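Local coordinates for protein ethylbenzene dehydrogenase alpha-subunit (Aromatoleum aromaticum, PDB 2IVF) that forms the cofactor-carrying alpha subunit of a three-subunit molybdopterin oxidoreductase, holding a molybdenum atom, the ligands MGD and MD1 and an iron/sulfur cluster, at residues R439-I444 with K473-F479; A247-T253 with G275-I281; P600-L606 with L629-L635. The contacts are given in a common frame with arbitrary orientation. Residue numbers count along the deposited sequence, not the author numbering.

Contact 1 of 3, residues R439-I444 with K473-F479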
loop_
_atom_site.group_PDB
_atom_site.type_symbol
_atom_site.label_atom_id
_atom_site.label_comp_id
_atom_site.label_asym_id
_atom_site.label_seq_id
_atom_site.Cartn_x
_atom_site.Cartn_y
_atom_site.Cartn_z
ATOM N N ARG A 439 -14.208 27.648 -1.201
ATOM C CA ARG A 439 -13.723 26.939 -2.369
ATOM C C ARG A 439 -13.443 25.480 -2.000
ATOM O O ARG A 439 -12.623 25.164 -1.151
ATOM C CB ARG A 439 -12.470 27.623 -2.922
ATOM C CG ARG A 439 -11.951 27.013 -4.178
ATOM C CD ARG A 439 -12.896 27.291 -5.393
ATOM N NE ARG A 439 -13.257 28.697 -5.565
ATOM C CZ ARG A 439 -12.539 29.620 -6.203
ATOM N NH1 ARG A 439 -11.370 29.337 -6.765
ATOM N NH2 ARG A 439 -12.999 30.866 -6.276
ATOM N N THR A 440 -14.150 24.583 -2.661
ATOM C CA THR A 440 -14.286 23.221 -2.211
ATOM C C THR A 440 -13.864 22.248 -3.311
ATOM O O THR A 440 -14.267 22.385 -4.448
ATOM C CB THR A 440 -15.706 22.919 -1.798
ATOM O OG1 THR A 440 -16.087 23.772 -0.686
ATOM C CG2 THR A 440 -15.880 21.390 -1.491
ATOM N N CYS A 441 -12.985 21.333 -2.931
ATOM C CA CYS A 441 -12.461 20.306 -3.806
ATOM C C CYS A 441 -12.796 19.011 -3.058
ATOM O O CYS A 441 -12.700 18.924 -1.802
ATOM C CB CYS A 441 -10.950 20.446 -3.974
ATOM S SG CYS A 441 -10.294 19.391 -5.305
ATOM N N SER A 442 -13.187 18.009 -3.827
ATOM C CA SER A 442 -13.425 16.695 -3.322
ATOM C C SER A 442 -12.514 15.678 -3.999
ATOM O O SER A 442 -12.010 15.871 -5.133
ATOM C CB SER A 442 -14.910 16.303 -3.568
ATOM O OG SER A 442 -15.794 17.250 -3.018
ATOM N N TYR A 443 -12.301 14.579 -3.309
ATOM C CA TYR A 443 -11.873 13.358 -4.004
ATOM C C TYR A 443 -12.858 12.282 -3.672
ATOM O O TYR A 443 -12.876 11.764 -2.565
ATOM C CB TYR A 443 -10.466 12.903 -3.615
ATOM C CG TYR A 443 -9.927 11.843 -4.573
ATOM C CD1 TYR A 443 -10.162 10.468 -4.351
ATOM C CD2 TYR A 443 -9.271 12.216 -5.724
ATOM C CE1 TYR A 443 -9.694 9.531 -5.248
ATOM C CE2 TYR A 443 -8.773 11.280 -6.595
ATOM C CZ TYR A 443 -8.993 9.944 -6.355
ATOM O OH TYR A 443 -8.578 8.995 -7.285
ATOM N N ILE A 444 -13.679 11.974 -4.667
ATOM C CA ILE A 444 -14.530 10.833 -4.662
ATOM C C ILE A 444 -13.743 9.654 -5.199
ATOM O O ILE A 444 -13.338 9.640 -6.364
ATOM C CB ILE A 444 -15.728 11.017 -5.627
ATOM C CG1 ILE A 444 -16.446 12.341 -5.352
ATOM C CG2 ILE A 444 -16.709 9.843 -5.446
ATOM C CD1 ILE A 444 -17.571 12.630 -6.332
ATOM N N LYS A 473 -13.260 26.120 -11.336
ATOM C CA LYS A 473 -12.443 27.122 -10.672
ATOM C C LYS A 473 -11.231 26.476 -10.009
ATOM O O LYS A 473 -11.234 25.273 -9.646
ATOM C CB LYS A 473 -13.279 27.845 -9.623
ATOM C CG LYS A 473 -14.513 28.539 -10.150
ATOM C CD LYS A 473 -15.459 28.899 -8.974
ATOM C CE LYS A 473 -16.687 29.620 -9.522
ATOM N NZ LYS A 473 -17.658 29.966 -8.461
ATOM N N PRO A 474 -10.156 27.239 -9.912
ATOM C CA PRO A 474 -9.011 26.721 -9.177
ATOM C C PRO A 474 -9.437 26.248 -7.814
ATOM O O PRO A 474 -10.289 26.880 -7.186
ATOM C CB PRO A 474 -8.094 27.932 -9.074
ATOM C CG PRO A 474 -8.379 28.725 -10.233
ATOM C CD PRO A 474 -9.883 28.572 -10.469
ATOM N N GLY A 475 -8.897 25.106 -7.389
ATOM C CA GLY A 475 -9.240 24.509 -6.132
ATOM C C GLY A 475 -10.572 23.806 -6.110
ATOM O O GLY A 475 -11.081 23.514 -5.052
ATOM N N THR A 476 -11.144 23.501 -7.265
ATOM C CA THR A 476 -12.318 22.659 -7.338
ATOM C C THR A 476 -11.960 21.404 -8.132
ATOM O O THR A 476 -10.918 21.330 -8.770
ATOM C CB THR A 476 -13.481 23.360 -8.023
ATOM O OG1 THR A 476 -13.159 23.596 -9.408
ATOM C CG2 THR A 476 -13.773 24.702 -7.331
ATOM N N GLY A 477 -12.863 20.444 -8.106
ATOM C CA GLY A 477 -12.626 19.149 -8.653
ATOM C C GLY A 477 -13.255 18.083 -7.777
ATOM O O GLY A 477 -13.744 18.366 -6.631
ATOM N N ALA A 478 -13.336 16.883 -8.345
ATOM C CA ALA A 478 -14.010 15.775 -7.636
ATOM C C ALA A 478 -13.236 14.464 -7.624
ATOM O O ALA A 478 -13.575 13.604 -6.891
ATOM C CB ALA A 478 -15.437 15.560 -8.185
ATOM N N PHE A 479 -12.248 14.301 -8.499
ATOM C CA PHE A 479 -11.538 13.073 -8.714
ATOM C C PHE A 479 -10.408 13.337 -9.715
ATOM O O PHE A 479 -10.211 14.473 -10.143
ATOM C CB PHE A 479 -12.454 11.910 -9.147
ATOM C CG PHE A 479 -13.562 12.291 -10.109
ATOM C CD1 PHE A 479 -13.303 12.649 -11.429
ATOM C CD2 PHE A 479 -14.887 12.213 -9.700
ATOM C CE1 PHE A 479 -14.344 12.947 -12.290
ATOM C CE2 PHE A 479 -15.923 12.502 -10.561
ATOM C CZ PHE A 479 -15.656 12.884 -11.846
HETATM O O HOH W 1 -15.438 21.102 -6.437
HETATM O O HOH W 2 -16.039 18.777 -5.099
#
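Arg439 reaches across the turn Lys473-Thr476, its guanidinium lying with one face against the Lys473 side chain (NH1 of Arg439 to CB of Lys473, 3.7 Å) and donating from NH1 to the carbonyl O of Pro474 at 2.7 Å and 161°. Its CD also touches CG2 of Thr476 at 3.4 Å. The turn is type II, closed by Thr476 N to Lys473 O (3.0 Å) and again by the Thr476 hydroxyl OG1, which donates to the same Lys473 O at 2.6 Å. Gly475 takes the positive-phi corner (76°), where a CB would sit only 3.2 Å from CG of Arg439.

Beyond the turn the chain runs in the same direction as strand 440-444, but makes just two backbone hydrogen bonds to it: Ser442 N to Gly477 O (2.9 Å, 173°) and Ile444 N to Ala478 O (2.8 Å, 174°). Water 1 bridges Thr440 O (2.6 Å) and Gly477 N (3.1 Å), which do not bond directly (4.4 Å), while water 2 joins OG of Ser442 (2.6 Å) to Gly477 O (2.8 Å). At the far end CD1 of Ile444 packs on CB of Ala478 (4.1 Å) and meets the edge of the Phe479 ring at CD2 (4.3 Å). The nearest atoms of the Tyr443 side chain and the bound MGD are about 4 Å apart, and the tyrosine stacks edge-to-face with Trp257. This is an irregular loop lying along strand 440-444, outermost within this chain in a four-stranded parallel sheet; the strand's other edge pairs with strand 249-253, in an alpha/beta domain of the molybdopterin oxidoreductase family.

Contact 2 of 3, residues A247-T253 with G275-I281. With MGD (2-amino-5,6-dimercapto-7-methyl-3,7,8a,9-tetrahydro-8-oxa-1,3,9,10-tetraaza-anthracen-4-one guanosine dinucleotide), chain M.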
loop_
_atom_site.group_PDB
_atom_site.type_symbol
_atom_site.label_atom_id
_atom_site.label_comp_id
_atom_site.label_asym_id
_atom_site.label_seq_id
_atom_site.Cartn_x
_atom_site.Cartn_y
_atom_site.Cartn_z
ATOM N N ALA A 247 -7.722 24.841 -2.474
ATOM C CA ALA A 247 -9.005 24.589 -1.909
ATOM C C ALA A 247 -9.007 25.111 -0.481
ATOM O O ALA A 247 -7.950 25.207 0.159
ATOM C CB ALA A 247 -9.290 23.087 -1.948
ATOM N N GLU A 248 -10.160 25.565 -0.019
ATOM C CA GLU A 248 -10.339 26.001 1.384
ATOM C C GLU A 248 -11.046 24.913 2.163
ATOM O O GLU A 248 -11.000 24.854 3.379
ATOM C CB GLU A 248 -11.158 27.296 1.419
ATOM C CG GLU A 248 -10.496 28.418 0.725
ATOM C CD GLU A 248 -11.377 29.629 0.594
ATOM O OE1 GLU A 248 -12.560 29.493 0.239
ATOM O OE2 GLU A 248 -10.853 30.738 0.819
ATOM N N LEU A 249 -11.713 24.013 1.450
ATOM C CA LEU A 249 -12.486 22.955 2.105
ATOM C C LEU A 249 -12.346 21.756 1.208
ATOM O O LEU A 249 -12.509 21.904 -0.013
ATOM C CB LEU A 249 -13.972 23.294 2.175
ATOM C CG LEU A 249 -14.956 22.314 2.812
ATOM C CD1 LEU A 249 -14.541 22.016 4.256
ATOM C CD2 LEU A 249 -16.424 22.897 2.732
ATOM N N ILE A 250 -11.886 20.643 1.781
ATOM C CA ILE A 250 -11.559 19.431 1.028
ATOM C C ILE A 250 -12.366 18.260 1.588
ATOM O O ILE A 250 -12.330 17.968 2.809
ATOM C CB ILE A 250 -10.064 19.077 1.118
ATOM C CG1 ILE A 250 -9.189 20.224 0.582
ATOM C CG2 ILE A 250 -9.775 17.729 0.403
ATOM C CD1 ILE A 250 -7.717 20.228 1.025
ATOM N N PHE A 251 -13.093 17.589 0.713
ATOM C CA PHE A 251 -13.846 16.380 1.052
ATOM C C PHE A 251 -13.234 15.127 0.446
ATOM O O PHE A 251 -13.249 14.953 -0.784
ATOM C CB PHE A 251 -15.299 16.478 0.533
ATOM C CG PHE A 251 -16.139 17.439 1.267
ATOM C CD1 PHE A 251 -16.729 17.094 2.478
ATOM C CD2 PHE A 251 -16.393 18.686 0.738
ATOM C CE1 PHE A 251 -17.510 17.996 3.170
ATOM C CE2 PHE A 251 -17.200 19.573 1.406
ATOM C CZ PHE A 251 -17.739 19.248 2.639
ATOM N N MET A 252 -12.705 14.244 1.302
ATOM C CA MET A 252 -12.241 12.920 0.890
ATOM C C MET A 252 -13.381 11.982 1.166
ATOM O O MET A 252 -13.753 11.827 2.327
ATOM C CB MET A 252 -11.024 12.507 1.715
ATOM C CG MET A 252 -9.825 13.386 1.440
ATOM S SD MET A 252 -9.141 12.907 -0.166
ATOM C CE MET A 252 -8.503 14.444 -0.760
ATOM N N THR A 253 -13.948 11.362 0.124
ATOM C CA THR A 253 -15.158 10.575 0.311
ATOM C C THR A 253 -15.064 9.320 -0.534
ATOM O O THR A 253 -14.440 9.340 -1.593
ATOM C CB THR A 253 -16.405 11.378 -0.059
ATOM O OG1 THR A 253 -17.535 10.556 0.198
ATOM C CG2 THR A 253 -16.411 11.874 -1.515
ATOM N N GLY A 275 -4.337 25.904 5.734
ATOM C CA GLY A 275 -5.599 26.399 6.246
ATOM C C GLY A 275 -6.836 25.731 5.705
ATOM O O GLY A 275 -7.950 26.020 6.169
ATOM N N ALA A 276 -6.662 24.854 4.727
ATOM C CA ALA A 276 -7.748 24.039 4.239
ATOM C C ALA A 276 -8.376 23.159 5.350
ATOM O O ALA A 276 -7.692 22.578 6.206
ATOM C CB ALA A 276 -7.305 23.167 2.994
ATOM N N GLU A 277 -9.686 23.119 5.369
ATOM C CA GLU A 277 -10.405 22.269 6.282
ATOM C C GLU A 277 -10.605 20.925 5.628
ATOM O O GLU A 277 -11.143 20.837 4.535
ATOM C CB GLU A 277 -11.736 22.914 6.598
ATOM C CG GLU A 277 -12.704 22.098 7.393
ATOM C CD GLU A 277 -13.669 23.039 8.187
ATOM O OE1 GLU A 277 -13.759 24.253 7.855
ATOM O OE2 GLU A 277 -14.247 22.581 9.187
ATOM N N VAL A 278 -10.155 19.869 6.285
ATOM C CA VAL A 278 -10.167 18.536 5.664
ATOM C C VAL A 278 -11.212 17.682 6.319
ATOM O O VAL A 278 -11.211 17.471 7.542
ATOM C CB VAL A 278 -8.782 17.870 5.739
ATOM C CG1 VAL A 278 -8.847 16.414 5.245
ATOM C CG2 VAL A 278 -7.702 18.760 4.967
ATOM N N VAL A 279 -12.086 17.173 5.470
ATOM C CA VAL A 279 -13.192 16.363 5.865
ATOM C C VAL A 279 -13.089 14.980 5.209
ATOM O O VAL A 279 -12.902 14.873 3.993
ATOM C CB VAL A 279 -14.509 16.966 5.468
ATOM C CG1 VAL A 279 -15.648 16.068 5.996
ATOM C CG2 VAL A 279 -14.554 18.460 5.961
ATOM N N VAL A 280 -13.212 13.932 6.017
ATOM C CA VAL A 280 -13.254 12.558 5.495
ATOM C C VAL A 280 -14.649 12.083 5.713
ATOM O O VAL A 280 -15.109 12.054 6.855
ATOM C CB VAL A 280 -12.216 11.611 6.174
ATOM C CG1 VAL A 280 -12.453 10.159 5.822
ATOM C CG2 VAL A 280 -10.756 12.023 5.800
ATOM N N ILE A 281 -15.339 11.785 4.610
ATOM C CA ILE A 281 -16.669 11.193 4.662
ATOM C C ILE A 281 -16.457 9.692 4.442
ATOM O O ILE A 281 -16.067 9.247 3.348
ATOM C CB ILE A 281 -17.623 11.756 3.592
ATOM C CG1 ILE A 281 -17.675 13.267 3.651
ATOM C CG2 ILE A 281 -19.028 11.135 3.777
ATOM C CD1 ILE A 281 -18.489 13.891 2.513
HETATM P PB MGD M . -11.186 2.727 -1.984
HETATM O O1B MGD M . -9.889 2.123 -1.573
HETATM O O2B MGD M . -12.230 1.761 -2.414
HETATM O O3B MGD M . -11.107 3.829 -3.109
HETATM O O3A MGD M . -8.756 3.839 -4.089
HETATM P PA MGD M . -9.899 4.818 -3.562
HETATM O O1A MGD M . -9.302 5.560 -2.447
HETATM O O2A MGD M . -10.460 5.572 -4.668
HETATM O "O5'" MGD M . -11.789 3.594 -0.771
HETATM C "C5'" MGD M . -11.925 2.987 0.522
HETATM C "C4'" MGD M . -12.795 3.862 1.421
HETATM O "O4'" MGD M . -14.136 3.856 0.953
HETATM C "C3'" MGD M . -12.861 3.076 2.709
HETATM O "O3'" MGD M . -11.817 3.560 3.545
HETATM C "C2'" MGD M . -14.253 3.428 3.250
HETATM O "O2'" MGD M . -14.124 4.204 4.456
HETATM C "C1'" MGD M . -14.886 4.248 2.113
HETATM N N9 MGD M . -16.301 3.838 1.950
HETATM C C8 MGD M . -16.797 2.607 1.748
HETATM N N7 MGD M . -18.126 2.650 1.603
HETATM C C5 MGD M . -18.472 3.959 1.704
HETATM C C6 MGD M . -19.656 4.683 1.678
HETATM O O6 MGD M . -20.785 4.193 1.549
HETATM N N1 MGD M . -19.566 6.071 1.818
HETATM C C2 MGD M . -18.371 6.780 2.012
HETATM N N2 MGD M . -18.390 8.149 2.158
HETATM N N3 MGD M . -17.239 6.063 2.010
HETATM C C4 MGD M . -17.284 4.701 1.889
HETATM C C10 MGD M . -8.981 2.964 -5.134
HETATM C C11 MGD M . -7.837 3.082 -6.110
HETATM O O11 MGD M . -6.680 2.810 -5.432
HETATM C C12 MGD M . -7.979 2.221 -7.374
HETATM S S12 MGD M . -9.543 1.907 -8.113
HETATM C C13 MGD M . -6.857 1.684 -7.953
HETATM S S13 MGD M . -7.017 0.738 -9.392
HETATM C C14 MGD M . -5.513 1.888 -7.342
HETATM N N15 MGD M . -5.202 0.646 -6.577
HETATM C C16 MGD M . -4.369 0.673 -5.442
HETATM C C17 MGD M . -3.942 -0.460 -4.800
HETATM O O17 MGD M . -4.297 -1.601 -5.182
HETATM N N18 MGD M . -3.114 -0.307 -3.670
HETATM C C19 MGD M . -2.707 0.907 -3.210
HETATM N N19 MGD M . -1.918 0.938 -2.117
HETATM N N20 MGD M . -3.174 1.992 -3.843
HETATM C C21 MGD M . -3.947 1.898 -4.937
HETATM N N22 MGD M . -4.404 3.045 -5.579
HETATM C C23 MGD M . -5.615 3.077 -6.346
#
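Strands 249-253 and 277-281 run parallel, their axes 4.6 Å apart at closest approach and inclined by 21°. Five backbone hydrogen bonds alternate along them: Glu277 N to Glu248 O (2.9 Å), Ile250 N to Glu277 O (2.9 Å), Val279 N to Ile250 O (2.8 Å), Met252 N to Val279 O (2.8 Å) and Ile281 N to Met252 O (2.8 Å), all at 158° or better. The register is unbroken from Leu249 opposite Glu277 to Thr253 opposite Ile281. The intervening chain is largely helical, which makes this a beta-alpha-beta crossover; helix 265-274 ends in a Schellman motif at Gly275, just before the second strand.

On one face of the sheet Leu249, Phe251, Val279 and Ile281 form an apolar row: CD1 of Leu249 lies 3.9 Å from CG2 of Val279, and CD1 of Phe251 is 3.7 Å from both CB of Val279 and CD1 of Ile281. Helix 303-316 covers the end of this row nearer Ile281. The other face carries Ile250, whose CD1 touches CB of Ala276 (3.6 Å) and CG2 of Val278 (4.2 Å), beneath helix 265-274. Glu277 makes a salt bridge with Lys434, and the Ala276 carbonyl accepts from Arg317 of the beta-subunit.

At the C-terminal end of the second strand, the carbonyl O of Ile281 accepts from the guanine amino N2 of MGD at 2.8 Å and 153°. The chemistry thus divides: mostly apolar side chains pack on both faces, with the Glu277 carboxylate answered by Lys434, while Ile281 pairs through its N and turns its carbonyl to the nucleotide.

Contact 3 of 3, residues P600-L606 with L629-L635. With MD1 (phosphoric acid 4-(2-amino-4-oxo-3,4,5,6,-tetrahydro-pteridin-6-yl)-2-hydroxy-3,4-dimercapto-but-3-en-yl ester guanylate ester), chain N.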
loop_
_atom_site.group_PDB
_atom_site.type_symbol
_atom_site.label_atom_id
_atom_site.label_comp_id
_atom_site.label_asym_id
_atom_site.label_seq_id
_atom_site.Cartn_x
_atom_site.Cartn_y
_atom_site.Cartn_z
ATOM N N PRO A 600 -17.922 -19.238 -25.070
ATOM C CA PRO A 600 -16.520 -18.884 -24.879
ATOM C C PRO A 600 -15.670 -20.156 -24.806
ATOM O O PRO A 600 -16.090 -21.125 -24.158
ATOM C CB PRO A 600 -16.504 -18.161 -23.531
ATOM C CG PRO A 600 -17.869 -18.098 -23.054
ATOM C CD PRO A 600 -18.790 -18.783 -23.975
ATOM N N GLN A 601 -14.528 -20.176 -25.500
ATOM C CA GLN A 601 -13.667 -21.378 -25.536
ATOM C C GLN A 601 -12.220 -21.127 -25.167
ATOM O O GLN A 601 -11.549 -22.034 -24.677
ATOM C CB GLN A 601 -13.721 -22.064 -26.893
ATOM C CG GLN A 601 -15.119 -22.579 -27.215
ATOM C CD GLN A 601 -15.120 -23.808 -28.050
ATOM O OE1 GLN A 601 -14.432 -23.896 -29.076
ATOM N NE2 GLN A 601 -15.908 -24.786 -27.632
ATOM N N VAL A 602 -11.742 -19.919 -25.445
ATOM C CA VAL A 602 -10.358 -19.532 -25.138
ATOM C C VAL A 602 -10.346 -18.236 -24.344
ATOM O O VAL A 602 -10.950 -17.235 -24.726
ATOM C CB VAL A 602 -9.512 -19.435 -26.410
ATOM C CG1 VAL A 602 -8.057 -19.070 -26.074
ATOM C CG2 VAL A 602 -9.568 -20.731 -27.146
ATOM N N TYR A 603 -9.629 -18.264 -23.224
ATOM C CA TYR A 603 -9.736 -17.225 -22.244
ATOM C C TYR A 603 -8.359 -16.837 -21.877
ATOM O O TYR A 603 -7.599 -17.670 -21.442
ATOM C CB TYR A 603 -10.494 -17.747 -21.036
ATOM C CG TYR A 603 -10.706 -16.742 -19.962
ATOM C CD1 TYR A 603 -9.731 -16.537 -18.968
ATOM C CD2 TYR A 603 -11.878 -15.995 -19.903
ATOM C CE1 TYR A 603 -9.944 -15.633 -17.965
ATOM C CE2 TYR A 603 -12.097 -15.102 -18.888
ATOM C CZ TYR A 603 -11.137 -14.920 -17.932
ATOM O OH TYR A 603 -11.352 -14.008 -16.933
ATOM N N MET A 604 -8.036 -15.564 -22.089
ATOM C CA MET A 604 -6.707 -15.059 -21.851
ATOM C C MET A 604 -6.681 -14.208 -20.591
ATOM O O MET A 604 -7.442 -13.255 -20.458
ATOM C CB MET A 604 -6.268 -14.219 -23.041
ATOM C CG MET A 604 -4.966 -13.540 -22.884
ATOM S SD MET A 604 -4.489 -12.884 -24.467
ATOM C CE MET A 604 -3.082 -11.874 -24.037
ATOM N N LEU A 605 -5.798 -14.582 -19.670
ATOM C CA LEU A 605 -5.544 -13.823 -18.434
ATOM C C LEU A 605 -4.312 -12.966 -18.656
ATOM O O LEU A 605 -3.216 -13.486 -18.913
ATOM C CB LEU A 605 -5.308 -14.774 -17.263
ATOM C CG LEU A 605 -6.474 -15.603 -16.746
ATOM C CD1 LEU A 605 -5.962 -16.842 -16.008
ATOM C CD2 LEU A 605 -7.308 -14.720 -15.824
ATOM N N LEU A 606 -4.498 -11.653 -18.596
ATOM C CA LEU A 606 -3.428 -10.685 -18.738
ATOM C C LEU A 606 -3.816 -9.503 -17.866
ATOM O O LEU A 606 -4.911 -8.932 -18.047
ATOM C CB LEU A 606 -3.291 -10.236 -20.185
ATOM C CG LEU A 606 -2.363 -9.030 -20.405
ATOM C CD1 LEU A 606 -0.879 -9.352 -20.047
ATOM C CD2 LEU A 606 -2.524 -8.580 -21.884
ATOM N N LEU A 629 -14.634 -23.781 -21.089
ATOM C CA LEU A 629 -13.392 -23.299 -21.684
ATOM C C LEU A 629 -12.454 -24.437 -22.026
ATOM O O LEU A 629 -12.149 -25.269 -21.160
ATOM C CB LEU A 629 -12.689 -22.321 -20.734
ATOM C CG LEU A 629 -13.390 -20.983 -20.486
ATOM C CD1 LEU A 629 -12.603 -20.211 -19.488
ATOM C CD2 LEU A 629 -13.509 -20.181 -21.803
ATOM N N LYS A 630 -12.003 -24.450 -23.284
ATOM C CA LYS A 630 -11.008 -25.417 -23.785
ATOM C C LYS A 630 -9.579 -24.989 -23.412
ATOM O O LYS A 630 -8.691 -25.842 -23.242
ATOM C CB LYS A 630 -11.078 -25.524 -25.303
ATOM C CG LYS A 630 -12.362 -26.150 -25.823
ATOM C CD LYS A 630 -12.437 -27.678 -25.626
ATOM C CE LYS A 630 -11.781 -28.443 -26.783
ATOM N NZ LYS A 630 -11.891 -29.951 -26.705
ATOM N N MET A 631 -9.353 -23.683 -23.330
ATOM C CA MET A 631 -8.017 -23.162 -23.009
ATOM C C MET A 631 -8.111 -21.941 -22.151
ATOM O O MET A 631 -8.746 -20.938 -22.512
ATOM C CB MET A 631 -7.257 -22.823 -24.298
ATOM C CG MET A 631 -5.974 -22.063 -24.136
ATOM S SD MET A 631 -4.730 -22.990 -23.215
ATOM C CE MET A 631 -4.482 -24.404 -24.345
ATOM N N ILE A 632 -7.389 -21.992 -21.038
ATOM C CA ILE A 632 -7.213 -20.851 -20.207
ATOM C C ILE A 632 -5.736 -20.647 -20.156
ATOM O O ILE A 632 -5.004 -21.557 -19.751
ATOM C CB ILE A 632 -7.732 -21.095 -18.779
ATOM C CG1 ILE A 632 -9.186 -21.519 -18.839
ATOM C CG2 ILE A 632 -7.527 -19.840 -17.966
ATOM C CD1 ILE A 632 -9.828 -21.941 -17.470
ATOM N N PHE A 633 -5.275 -19.482 -20.591
ATOM C CA PHE A 633 -3.848 -19.218 -20.522
ATOM C C PHE A 633 -3.596 -17.865 -19.910
ATOM O O PHE A 633 -4.397 -16.927 -20.048
ATOM C CB PHE A 633 -3.163 -19.386 -21.876
ATOM C CG PHE A 633 -3.544 -18.334 -22.917
ATOM C CD1 PHE A 633 -4.738 -18.421 -23.603
ATOM C CD2 PHE A 633 -2.695 -17.272 -23.208
ATOM C CE1 PHE A 633 -5.062 -17.495 -24.597
ATOM C CE2 PHE A 633 -3.054 -16.321 -24.170
ATOM C CZ PHE A 633 -4.226 -16.442 -24.856
ATOM N N ALA A 634 -2.487 -17.787 -19.194
ATOM C CA ALA A 634 -2.140 -16.615 -18.449
ATOM C C ALA A 634 -0.786 -16.118 -18.897
ATOM O O ALA A 634 0.142 -16.920 -19.110
ATOM C CB ALA A 634 -2.103 -16.914 -16.992
ATOM N N LEU A 635 -0.694 -14.794 -19.014
ATOM C CA LEU A 635 0.560 -14.103 -19.193
ATOM C C LEU A 635 0.841 -13.428 -17.879
ATOM O O LEU A 635 0.274 -12.369 -17.586
ATOM C CB LEU A 635 0.486 -13.077 -20.298
ATOM C CG LEU A 635 0.672 -13.613 -21.701
ATOM C CD1 LEU A 635 -0.567 -14.333 -22.098
ATOM C CD2 LEU A 635 0.996 -12.452 -22.683
HETATM P PB MD1 N . -6.830 -7.092 -11.197
HETATM O O3B MD1 N . -5.657 -7.198 -10.141
HETATM O O1B MD1 N . -6.347 -6.218 -12.297
HETATM O O2B MD1 N . -7.500 -8.388 -11.442
HETATM O O3A MD1 N . -7.896 -6.248 -10.379
HETATM C C10 MD1 N . -7.939 -4.805 -10.402
HETATM C C11 MD1 N . -8.979 -4.452 -9.351
HETATM O O11 MD1 N . -8.258 -4.614 -8.082
HETATM C C12 MD1 N . -9.389 -3.010 -9.485
HETATM S S12 MD1 N . -8.465 -1.887 -10.385
HETATM C C13 MD1 N . -10.490 -2.521 -8.828
HETATM S S13 MD1 N . -10.946 -0.898 -8.913
HETATM C C14 MD1 N . -11.382 -3.380 -8.015
HETATM N N15 MD1 N . -11.534 -3.088 -6.630
HETATM C C16 MD1 N . -12.241 -3.918 -5.800
HETATM C C15 MD1 N . -12.441 -3.495 -4.499
HETATM O O14 MD1 N . -12.003 -2.386 -4.092
HETATM N N17 MD1 N . -13.074 -4.391 -3.700
HETATM C C17 MD1 N . -13.551 -5.609 -4.188
HETATM N N16 MD1 N . -14.178 -6.392 -3.322
HETATM N N18 MD1 N . -13.379 -5.964 -5.472
HETATM C C20 MD1 N . -12.742 -5.134 -6.270
HETATM N N8 MD1 N . -12.611 -5.464 -7.581
HETATM C C7 MD1 N . -11.877 -4.700 -8.553
HETATM P PA MD1 N . -4.700 -8.406 -9.677
HETATM O O1A MD1 N . -3.481 -7.739 -9.126
HETATM O O2A MD1 N . -5.474 -9.269 -8.756
HETATM O "O5'" MD1 N . -4.344 -9.226 -10.978
HETATM C "C5'" MD1 N . -3.458 -8.597 -11.898
HETATM C "C4'" MD1 N . -2.370 -9.525 -12.249
HETATM O "O4'" MD1 N . -1.485 -8.725 -13.024
HETATM C "C1'" MD1 N . -0.197 -9.296 -12.793
HETATM N N9 MD1 N . 0.928 -8.419 -13.145
HETATM C C4 MD1 N . 1.667 -8.590 -14.231
HETATM N N3 MD1 N . 1.558 -9.518 -15.212
HETATM C C2 MD1 N . 2.407 -9.507 -16.240
HETATM N N2 MD1 N . 2.297 -10.425 -17.237
HETATM N N1 MD1 N . 3.435 -8.585 -16.225
HETATM C C6 MD1 N . 3.604 -7.619 -15.263
HETATM O O6 MD1 N . 4.514 -6.799 -15.384
HETATM C C5 MD1 N . 2.672 -7.609 -14.214
HETATM N N7 MD1 N . 2.508 -6.883 -13.113
HETATM C C8 MD1 N . 1.440 -7.378 -12.481
HETATM C "C2'" MD1 N . -0.166 -9.583 -11.294
HETATM O "O2'" MD1 N . 0.777 -10.617 -10.920
HETATM C "C3'" MD1 N . -1.626 -9.931 -10.971
HETATM O "O3'" MD1 N . -1.807 -11.351 -10.727
#
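The p rotamer of Phe633 (chi1 68°) swings its ring back over the neighbouring strand, where CA of Met604 stands 4.2 Å from the ring centroid and 17° off the normal, a CH-pi contact. Met604 is fully extended (chi1 to chi3 all t); its CB lies 3.5 Å from CZ of Phe633, its SD makes an oblique Met-aromatic contact (4.6 Å to the centroid), and its CE reaches CD1 of Leu635 at 4.0 Å. CG1 of Val602 meets the ring edge at CE1 of Phe633 (3.7 Å).

These strands, 602-606 and 631-635, are parallel neighbours (17° between axes) joined through helices 610-613 and 617-625 as a beta-alpha-beta crossover. Bonds such as Leu605 N to Phe633 O (2.8 Å, 178°) and Leu635 N to Leu605 O (2.8 Å, 172°) fix the register.

On the opposite face, CB of Tyr603 lies 3.6 Å from CD1 of Leu629, and its t rotamer carries the ring away from strand 631-635, so that OH bonds to Asp189 and Gln608. Leu605, chi1 m, places CD1 3.9 Å from CG2 of Ile632. Near the C-terminal end of strand 631-636, the guanine amino N2 of MD1 donates to the carbonyl O of Leu635 (2.8 Å, 166°).

Overall arrangement
Contacts 1 and 2, centres 9 Å apart, meet in one parallel sheet: strands 440-444 and 249-253 are neighbours in it, with Tyr443 N 2.7 Å from Phe251 O, while 473-479 is a loop beside it. Contact 3 belongs to a separate mixed sheet on the opposite side of the chain's centre, with centres about 42 Å from contact 1 and 45 Å from contact 2. Contacts 2 and 3 nevertheless serve matching roles, each offering a backbone carbonyl at or near the C-terminal end of a strand to the guanine of MGD or MD1. The sulfurs of these two ligands meet between contacts 2 and 3. The Tyr443 side chain of contact 1 is about 9 Å from the molybdenum.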